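Local structure of phosphate ABC transporter, phosphate-binding protein (Clostridium perfringens, 4GD5) at residues N37-S42 against S86-A91; G73-I78 against D94-E99; D150-V155 against N199-G204. The protein probably captures phosphate outside the cell and hands it to an ABC transporter for uptake, as substrate-binding proteins of such importers do. All coordinates share one frame; numbering follows the deposited sequence. Where two conformers were deposited one is given.

Contacts 1 and 3 lie on opposite sides of the chain's centre, their own centres about 37 Å apart, yet both belong to the same branched, mixed sheet. Contact 1 pairs parallel strands 38-43 and 88-91; contact 3 pairs parallel strands 154-158 and 202-207 and comes wholly later in the chain. Contact 2 alternates with contact 1 along the sequence, helix 74-83 leading into strand 88-91 and helix 97-100 following. The two touch, centres about 14 Å apart, where Ala91 packs against Ser74 and Ile78. Ser74 binds phosphate, which Ser162, Gly163 and Thr164, just beyond strand 154-158, also hold. This fits the two-lobed plan of substrate-binding proteins.

Contact 1: N37-S42 against S86-A91; sequences NSVSIS and SEIGMA
The carbonyl oxygen of Ser40 receives two backbone N-H groups: Ile88 N at 3.1 Å, nearly along the C=O axis, and Glu87 N in a weak, bent bond. Glu87 N is better aligned with the hydroxyl of the same serine, 3.1 Å from Ser40 OG, which sits between its own backbone N and carbonyl carbon, a torsion (chi1 61°) that brings it within reach of Glu87 N. Serine thus suits this place by extending the backbone ladder where segment 86-91 is not yet strand. The ladder then runs from Ser42 N to Ile88 O and from Met90 N to Ser42 O, the latter 2.9 Å. Ser42 OG and Ser86 OG form a short hydrogen bond of 2.7 Å, and Asn80 also binds Ser42 OG, so this buried hydroxyl is well satisfied. Ile41 and Ile88 lie side by side on one face, under Phe257 and Ile258 of helix 252-262. Two waters lie within hydrogen-bonding distance of both Glu87 OE1 and Ser38 O, one also accepting from Ser40 N; Glu87 OE2 bonds Thr251. With strand 66-71 along its other edge, strand 38-43 is the middle of three parallel strands joined through helices, the 2-1-3 order of the alpha/beta lobe in periplasmic-binding-protein folds.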
loop_
_atom_site.group_PDB
_atom_site.type_symbol
_atom_site.label_atom_id
_atom_site.label_comp_id
_atom_site.label_asym_id
_atom_site.label_seq_id
_atom_site.Cartn_x
_atom_site.Cartn_y
_atom_site.Cartn_z
ATOM N N ASN A 37 20.718 11.349 15.789
ATOM C CA ASN A 37 19.920 12.389 16.436
ATOM C C ASN A 37 18.432 12.200 16.083
ATOM O O ASN A 37 17.828 11.272 16.621
ATOM C CB ASN A 37 20.429 13.798 16.076
ATOM C CG ASN A 37 19.880 14.885 16.971
ATOM O OD1 ASN A 37 20.019 14.846 18.201
ATOM N ND2 ASN A 37 19.248 15.885 16.372
ATOM N N SER A 38 17.845 13.057 15.198
ATOM C CA SER A 38 16.423 12.977 14.818
ATOM C C SER A 38 16.256 12.718 13.321
ATOM O O SER A 38 16.623 13.548 12.481
ATOM C CB SER A 38 15.672 14.243 15.213
ATOM O OG SER A 38 14.280 14.035 15.026
ATOM N N VAL A 39 15.618 11.590 13.001
ATOM C CA VAL A 39 15.442 11.137 11.624
ATOM C C VAL A 39 13.998 11.399 11.154
ATOM O O VAL A 39 13.050 10.835 11.703
ATOM C CB VAL A 39 15.841 9.641 11.525
ATOM C CG1 VAL A 39 15.723 9.121 10.083
ATOM C CG2 VAL A 39 17.264 9.444 12.042
ATOM N N SER A 40 13.849 12.280 10.150
ATOM C CA SER A 40 12.538 12.640 9.618
ATOM C C SER A 40 12.176 11.736 8.464
ATOM O O SER A 40 12.941 11.621 7.503
ATOM C CB SER A 40 12.512 14.102 9.183
ATOM O OG SER A 40 13.463 14.364 8.160
ATOM N N ILE A 41 10.976 11.133 8.526
ATOM C CA ILE A 41 10.484 10.213 7.503
ATOM C C ILE A 41 9.068 10.600 7.094
ATOM O O ILE A 41 8.239 10.891 7.957
ATOM C CB ILE A 41 10.531 8.751 8.040
ATOM C CG1 ILE A 41 11.945 8.368 8.560
ATOM C CG2 ILE A 41 10.050 7.770 6.999
ATOM C CD1 ILE A 41 12.060 6.912 9.121
ATOM N N SER A 42 8.780 10.609 5.791
ATOM C CA SER A 42 7.411 10.903 5.385
ATOM C C SER A 42 7.022 10.103 4.160
ATOM O O SER A 42 7.882 9.714 3.378
ATOM C CB SER A 42 7.210 12.402 5.139
ATOM O OG SER A 42 7.802 12.871 3.938
ATOM N N SER A 86 12.378 15.686 3.913
ATOM C CA SER A 86 12.465 14.475 4.733
ATOM C C SER A 86 13.819 13.818 4.451
ATOM O O SER A 86 14.272 13.817 3.304
ATOM C CB SER A 86 11.324 13.516 4.385
ATOM O OG SER A 86 10.052 14.089 4.651
ATOM N N GLU A 87 14.462 13.262 5.475
ATOM C CA GLU A 87 15.716 12.538 5.295
ATOM C C GLU A 87 15.416 11.218 4.549
ATOM O O GLU A 87 16.220 10.780 3.721
ATOM C CB GLU A 87 16.373 12.283 6.667
ATOM C CG GLU A 87 17.675 11.494 6.624
ATOM C CD GLU A 87 18.328 11.314 7.986
ATOM O OE1 GLU A 87 18.042 12.120 8.902
ATOM O OE2 GLU A 87 19.162 10.392 8.127
ATOM N N ILE A 88 14.267 10.567 4.872
ATOM C CA ILE A 88 13.863 9.317 4.222
ATOM C C ILE A 88 12.419 9.439 3.767
ATOM O O ILE A 88 11.562 9.860 4.538
ATOM C CB ILE A 88 14.035 8.066 5.140
ATOM C CG1 ILE A 88 15.485 7.871 5.659
ATOM C CG2 ILE A 88 13.502 6.789 4.457
ATOM C CD1 ILE A 88 15.542 6.947 6.890
ATOM N N GLY A 89 12.163 9.052 2.532
ATOM C CA GLY A 89 10.805 8.979 2.000
ATOM C C GLY A 89 10.333 7.535 1.986
ATOM O O GLY A 89 11.132 6.632 1.708
HETATM N N MSE A 90 9.038 7.297 2.285
HETATM C CA MSE A 90 8.453 5.941 2.260
HETATM C C MSE A 90 7.549 5.827 1.045
HETATM O O MSE A 90 6.662 6.669 0.880
HETATM C CB MSE A 90 7.618 5.629 3.523
HETATM C CG MSE A 90 8.308 5.728 4.841
HETATM SE SE MSE A 90 6.837 5.502 6.227
HETATM C CE MSE A 90 5.596 7.040 6.000
ATOM N N ALA A 91 7.756 4.803 0.196
ATOM C CA ALA A 91 6.941 4.599 -1.010
ATOM C C ALA A 91 6.416 3.185 -1.036
ATOM O O ALA A 91 7.128 2.251 -0.636
ATOM C CB ALA A 91 7.753 4.886 -2.265
HETATM O O HOH W 1 16.121 13.978 9.645
HETATM O O HOH W 2 18.922 12.968 11.408
#

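Contact 2: G73-I78 against D94-E99; sequences GSSAGI and DLKGEE. With PO4 (phosphate ion), chain C.
Ile78 and Glu99 cross at about a right angle, and the isoleucine presents two methyl groups to one face of the flat carboxylate. Ile78 CG2 stands almost directly above Glu99 CD at 3.8 Å, while Ile78 CD1 lies 3.6 Å from Glu99 OE1. CG2 is anti to the backbone N and CG1 beside it (chi1 -69°), a branching that spreads the two methyls over the group. From the other side of the plane comes Lys96 N, bonded to Glu99 OE1 at 2.8 Å and 35° out of the carboxylate plane. Arg93 adds a salt bridge to OE1, and water 3 joins Glu99 OE2 to Ser75 O. These partners fix the rotation of the acid, and the nearby arginine would be expected to favour its charged form. A glutamate fits here because its extended chain reaches back to Lys96 N, three residues earlier, while its flat end still receives the methyls. Leu95 and Ile78 slide past each other in opposite directions, with Leu95 CD1 3.9 Å from Ile78 CD1; Leu104 touches both. The ammonium group of Lys96 has its salt bridge with Asp166.

At the start of helix 74-83, Gly73 is the N-cap and its backbone angles suit glycine. Ser74 N and Ser74 OG both bond phosphate O1, the hydroxyl at 2.6 Å. Together with Ser44, Thr45, Ser92, Ser162, Gly163 and Thr164, this helix N-terminus completes the phosphate site, an anion pocket built of hydroxyls and backbone N-H groups.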
loop_
_atom_site.group_PDB
_atom_site.type_symbol
_atom_site.label_atom_id
_atom_site.label_comp_id
_atom_site.label_asym_id
_atom_site.label_seq_id
_atom_site.Cartn_x
_atom_site.Cartn_y
_atom_site.Cartn_z
ATOM N N GLY A 73 1.140 9.848 1.892
ATOM C CA GLY A 73 1.066 9.225 0.571
ATOM C C GLY A 73 2.434 9.107 -0.074
ATOM O O GLY A 73 3.326 9.930 0.191
ATOM N N SER A 74 2.607 8.091 -0.946
ATOM C CA SER A 74 3.895 7.835 -1.612
ATOM C C SER A 74 4.449 8.989 -2.440
ATOM O O SER A 74 5.639 9.279 -2.314
ATOM C CB SER A 74 3.832 6.598 -2.513
ATOM O OG SER A 74 3.565 5.436 -1.744
ATOM N N SER A 75 3.638 9.618 -3.312
ATOM C CA SER A 75 4.170 10.683 -4.172
ATOM C C SER A 75 4.744 11.853 -3.372
ATOM O O SER A 75 5.836 12.327 -3.707
ATOM C CB SER A 75 3.110 11.170 -5.145
ATOM O OG SER A 75 2.870 10.135 -6.083
ATOM N N ALA A 76 4.050 12.285 -2.300
ATOM C CA ALA A 76 4.524 13.383 -1.443
ATOM C C ALA A 76 5.773 12.975 -0.646
ATOM O O ALA A 76 6.683 13.788 -0.469
ATOM C CB ALA A 76 3.420 13.841 -0.517
ATOM N N GLY A 77 5.848 11.706 -0.222
ATOM C CA GLY A 77 7.030 11.239 0.509
ATOM C C GLY A 77 8.266 11.235 -0.370
ATOM O O GLY A 77 9.345 11.670 0.045
ATOM N N ILE A 78 8.104 10.767 -1.614
ATOM C CA ILE A 78 9.211 10.732 -2.575
ATOM C C ILE A 78 9.654 12.157 -2.878
ATOM O O ILE A 78 10.857 12.425 -2.887
ATOM C CB ILE A 78 8.786 9.977 -3.865
ATOM C CG1 ILE A 78 8.605 8.466 -3.575
ATOM C CG2 ILE A 78 9.795 10.190 -5.006
ATOM C CD1 ILE A 78 7.687 7.787 -4.681
ATOM N N ASP A 94 7.187 1.127 -6.992
ATOM C CA ASP A 94 8.444 1.484 -7.616
ATOM C C ASP A 94 8.372 2.949 -8.011
ATOM O O ASP A 94 7.278 3.499 -8.204
ATOM C CB ASP A 94 8.715 0.605 -8.846
ATOM C CG ASP A 94 9.306 -0.736 -8.453
ATOM O OD1 ASP A 94 10.442 -0.754 -7.911
ATOM O OD2 ASP A 94 8.611 -1.745 -8.601
ATOM N N LEU A 95 9.536 3.593 -8.114
ATOM C CA LEU A 95 9.579 4.986 -8.500
ATOM C C LEU A 95 9.198 5.144 -9.961
ATOM O O LEU A 95 9.550 4.311 -10.801
ATOM C CB LEU A 95 10.968 5.559 -8.208
ATOM C CG LEU A 95 11.065 6.372 -6.886
ATOM C CD1 LEU A 95 10.686 5.528 -5.667
ATOM C CD2 LEU A 95 12.479 6.917 -6.687
ATOM N N LYS A 96 8.397 6.181 -10.243
ATOM C CA LYS A 96 7.972 6.503 -11.598
ATOM C C LYS A 96 9.179 6.992 -12.378
ATOM O O LYS A 96 10.148 7.459 -11.773
ATOM C CB LYS A 96 6.893 7.590 -11.564
ATOM C CG LYS A 96 5.581 7.173 -10.958
ATOM C CD LYS A 96 4.493 8.111 -11.432
ATOM C CE LYS A 96 3.196 7.757 -10.794
ATOM N NZ LYS A 96 3.014 8.452 -9.499
ATOM N N GLY A 97 9.113 6.912 -13.698
ATOM C CA GLY A 97 10.198 7.392 -14.544
ATOM C C GLY A 97 10.654 8.811 -14.216
ATOM O O GLY A 97 11.850 9.057 -14.007
ATOM N N GLU A 98 9.713 9.752 -14.115
ATOM C CA GLU A 98 10.067 11.144 -13.804
ATOM C C GLU A 98 10.802 11.257 -12.433
ATOM O O GLU A 98 11.708 12.084 -12.318
ATOM C CB GLU A 98 8.809 12.041 -13.860
ATOM C CG GLU A 98 9.101 13.527 -13.953
ATOM C CD GLU A 98 7.869 14.392 -14.126
ATOM O OE1 GLU A 98 7.698 14.952 -15.232
ATOM O OE2 GLU A 98 7.064 14.489 -13.170
ATOM N N GLU A 99 10.487 10.378 -11.444
ATOM C CA GLU A 99 11.136 10.405 -10.110
ATOM C C GLU A 99 12.526 9.787 -10.135
ATOM O O GLU A 99 13.342 10.070 -9.254
ATOM C CB GLU A 99 10.292 9.666 -9.073
ATOM C CG GLU A 99 8.927 10.285 -8.832
ATOM C CD GLU A 99 7.927 9.369 -8.158
ATOM O OE1 GLU A 99 8.086 8.129 -8.235
ATOM O OE2 GLU A 99 6.936 9.896 -7.611
HETATM P P PO4 C . 0.074 4.892 -0.172
HETATM O O1 PO4 C . 1.053 5.704 -1.066
HETATM O O2 PO4 C . 0.887 3.716 0.424
HETATM O O3 PO4 C . -0.539 5.771 0.956
HETATM O O4 PO4 C . -1.108 4.332 -1.038
HETATM O O HOH W 3 6.945 12.305 -6.307
#

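Contact 3: D150-V155 against N199-G204; sequences DAPIVV and NENAIG
Val154 N makes an almost perfectly straight bond of 3.0 Å to Asn201 O, yet it approaches from well above the carbonyl plane. The donor stands 46° out of that plane. Asn201 O also accepts from the indole NE1 of Trp143, so one carbonyl serves two donors. The oxygen belongs to a residue still within a type I turn, Asn199 to Ala202; the strand begins at Ala202, the turn's last residue. The turn is secured by the backbone bond from Ala202 N to Asn199 O and by an Asx turn, in which Asn199 OD1 accepts from Asn201 N at 3.0 Å in the carbonyl plane. Asparagine suits position 199 for that reason, its short amide being able to reach a backbone N two residues on.

The side chains of Asn199 and Val154 cross at about a right angle, with Asn199 ND2 4.0 Å from Val154 CG1. Asn201 CG lies beside its backbone N, opposite the carbonyl carbon (chi1 -68°), which carries the amide to the 151-152 segment: Asn201 CB is 3.3 Å from Pro152 O, and Asn201 OD1 is 3.3 Å from Ala151 CB, a small methyl that lets the amide come close. Further on, Ile203 N bonds Val154 O at 3.0 Å, and Ala202 CA adds a C-H...O contact to that oxygen. Ile153 and Ile203 lie side by side, meeting through Ile153 CG2 and Ile203 CG2, 3.7 Å apart. Both touch Ile135 of helix 129-136, so bulky branched side chains fit there.

Strand 154-158 pairs in parallel with 202-207 on one edge and 184-186 on the other, with helices 163-172 and 189-198 in the connections. At the point where strands 154-158 and 202-207 begin, this is the 2-1-3 strand order of the second alpha/beta lobe, as in periplasmic-binding-protein folds.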
loop_
_atom_site.group_PDB
_atom_site.type_symbol
_atom_site.label_atom_id
_atom_site.label_comp_id
_atom_site.label_asym_id
_atom_site.label_seq_id
_atom_site.Cartn_x
_atom_site.Cartn_y
_atom_site.Cartn_z
ATOM N N ASP A 150 -28.706 -7.664 -6.256
ATOM C CA ASP A 150 -29.169 -6.650 -7.210
ATOM C C ASP A 150 -28.962 -5.307 -6.500
ATOM O O ASP A 150 -29.824 -4.857 -5.746
ATOM C CB ASP A 150 -30.645 -6.895 -7.607
ATOM C CG ASP A 150 -31.190 -5.824 -8.538
ATOM O OD1 ASP A 150 -30.384 -5.035 -9.074
ATOM O OD2 ASP A 150 -32.416 -5.789 -8.743
ATOM N N ALA A 151 -27.762 -4.739 -6.660
ATOM C CA ALA A 151 -27.358 -3.519 -5.971
ATOM C C ALA A 151 -26.250 -2.841 -6.725
ATOM O O ALA A 151 -25.418 -3.516 -7.340
ATOM C CB ALA A 151 -26.889 -3.855 -4.562
ATOM N N PRO A 152 -26.165 -1.511 -6.655
ATOM C CA PRO A 152 -25.101 -0.810 -7.378
ATOM C C PRO A 152 -23.753 -1.053 -6.729
ATOM O O PRO A 152 -23.691 -1.301 -5.523
ATOM C CB PRO A 152 -25.513 0.670 -7.244
ATOM C CG PRO A 152 -26.210 0.726 -5.933
ATOM C CD PRO A 152 -27.027 -0.556 -5.928
ATOM N N ILE A 153 -22.690 -1.014 -7.519
ATOM C CA ILE A 153 -21.340 -1.130 -6.969
ATOM C C ILE A 153 -20.902 0.289 -6.583
ATOM O O ILE A 153 -20.975 1.204 -7.411
ATOM C CB ILE A 153 -20.346 -1.817 -7.933
ATOM C CG1 ILE A 153 -20.860 -3.222 -8.364
ATOM C CG2 ILE A 153 -18.946 -1.900 -7.298
ATOM C CD1 ILE A 153 -19.998 -3.891 -9.452
ATOM N N VAL A 154 -20.479 0.464 -5.322
ATOM C CA VAL A 154 -19.964 1.737 -4.797
ATOM C C VAL A 154 -18.439 1.606 -4.901
ATOM O O VAL A 154 -17.788 1.044 -4.014
ATOM C CB VAL A 154 -20.490 2.066 -3.365
ATOM C CG1 VAL A 154 -19.820 3.330 -2.784
ATOM C CG2 VAL A 154 -22.016 2.214 -3.357
ATOM N N VAL A 155 -17.888 2.090 -6.029
ATOM C CA VAL A 155 -16.459 1.987 -6.309
ATOM C C VAL A 155 -15.705 3.020 -5.464
ATOM O O VAL A 155 -16.108 4.194 -5.416
ATOM C CB VAL A 155 -16.194 2.172 -7.831
ATOM C CG1 VAL A 155 -14.699 2.161 -8.133
ATOM C CG2 VAL A 155 -16.914 1.097 -8.652
ATOM N N ASN A 199 -20.249 0.627 4.225
ATOM C CA ASN A 199 -21.154 0.583 3.081
ATOM C C ASN A 199 -21.217 -0.842 2.508
ATOM O O ASN A 199 -20.240 -1.323 1.945
ATOM C CB ASN A 199 -20.685 1.595 2.026
ATOM C CG ASN A 199 -21.695 1.823 0.914
ATOM O OD1 ASN A 199 -22.281 0.877 0.364
ATOM N ND2 ASN A 199 -21.919 3.097 0.570
ATOM N N GLU A 200 -22.377 -1.504 2.622
ATOM C CA GLU A 200 -22.514 -2.900 2.190
ATOM C C GLU A 200 -22.238 -3.126 0.702
ATOM O O GLU A 200 -21.851 -4.241 0.330
ATOM C CB GLU A 200 -23.892 -3.452 2.565
ATOM C CG GLU A 200 -24.005 -3.609 4.078
ATOM C CD GLU A 200 -25.077 -4.531 4.626
ATOM O OE1 GLU A 200 -25.525 -5.437 3.889
ATOM O OE2 GLU A 200 -25.431 -4.378 5.817
ATOM N N ASN A 201 -22.359 -2.077 -0.133
ATOM C CA ASN A 201 -22.164 -2.207 -1.583
ATOM C C ASN A 201 -20.805 -1.713 -2.067
ATOM O O ASN A 201 -20.551 -1.710 -3.285
ATOM C CB ASN A 201 -23.268 -1.438 -2.303
ATOM C CG ASN A 201 -24.619 -2.090 -2.112
ATOM O OD1 ASN A 201 -24.760 -3.319 -2.118
ATOM N ND2 ASN A 201 -25.616 -1.285 -1.857
ATOM N N ALA A 202 -19.904 -1.376 -1.143
ATOM C CA ALA A 202 -18.614 -0.817 -1.538
ATOM C C ALA A 202 -17.542 -1.849 -1.871
ATOM O O ALA A 202 -17.540 -2.963 -1.335
ATOM C CB ALA A 202 -18.086 0.093 -0.438
ATOM N N ILE A 203 -16.571 -1.409 -2.691
ATOM C CA ILE A 203 -15.355 -2.156 -3.018
ATOM C C ILE A 203 -14.195 -1.155 -3.008
ATOM O O ILE A 203 -14.346 -0.040 -3.502
ATOM C CB ILE A 203 -15.438 -2.940 -4.355
ATOM C CG1 ILE A 203 -14.171 -3.823 -4.540
ATOM C CG2 ILE A 203 -15.631 -1.997 -5.561
ATOM C CD1 ILE A 203 -14.229 -4.722 -5.800
ATOM N N GLY A 204 -13.084 -1.543 -2.408
ATOM C CA GLY A 204 -11.892 -0.701 -2.359
ATOM C C GLY A 204 -10.641 -1.550 -2.451
ATOM O O GLY A 204 -10.725 -2.784 -2.533
#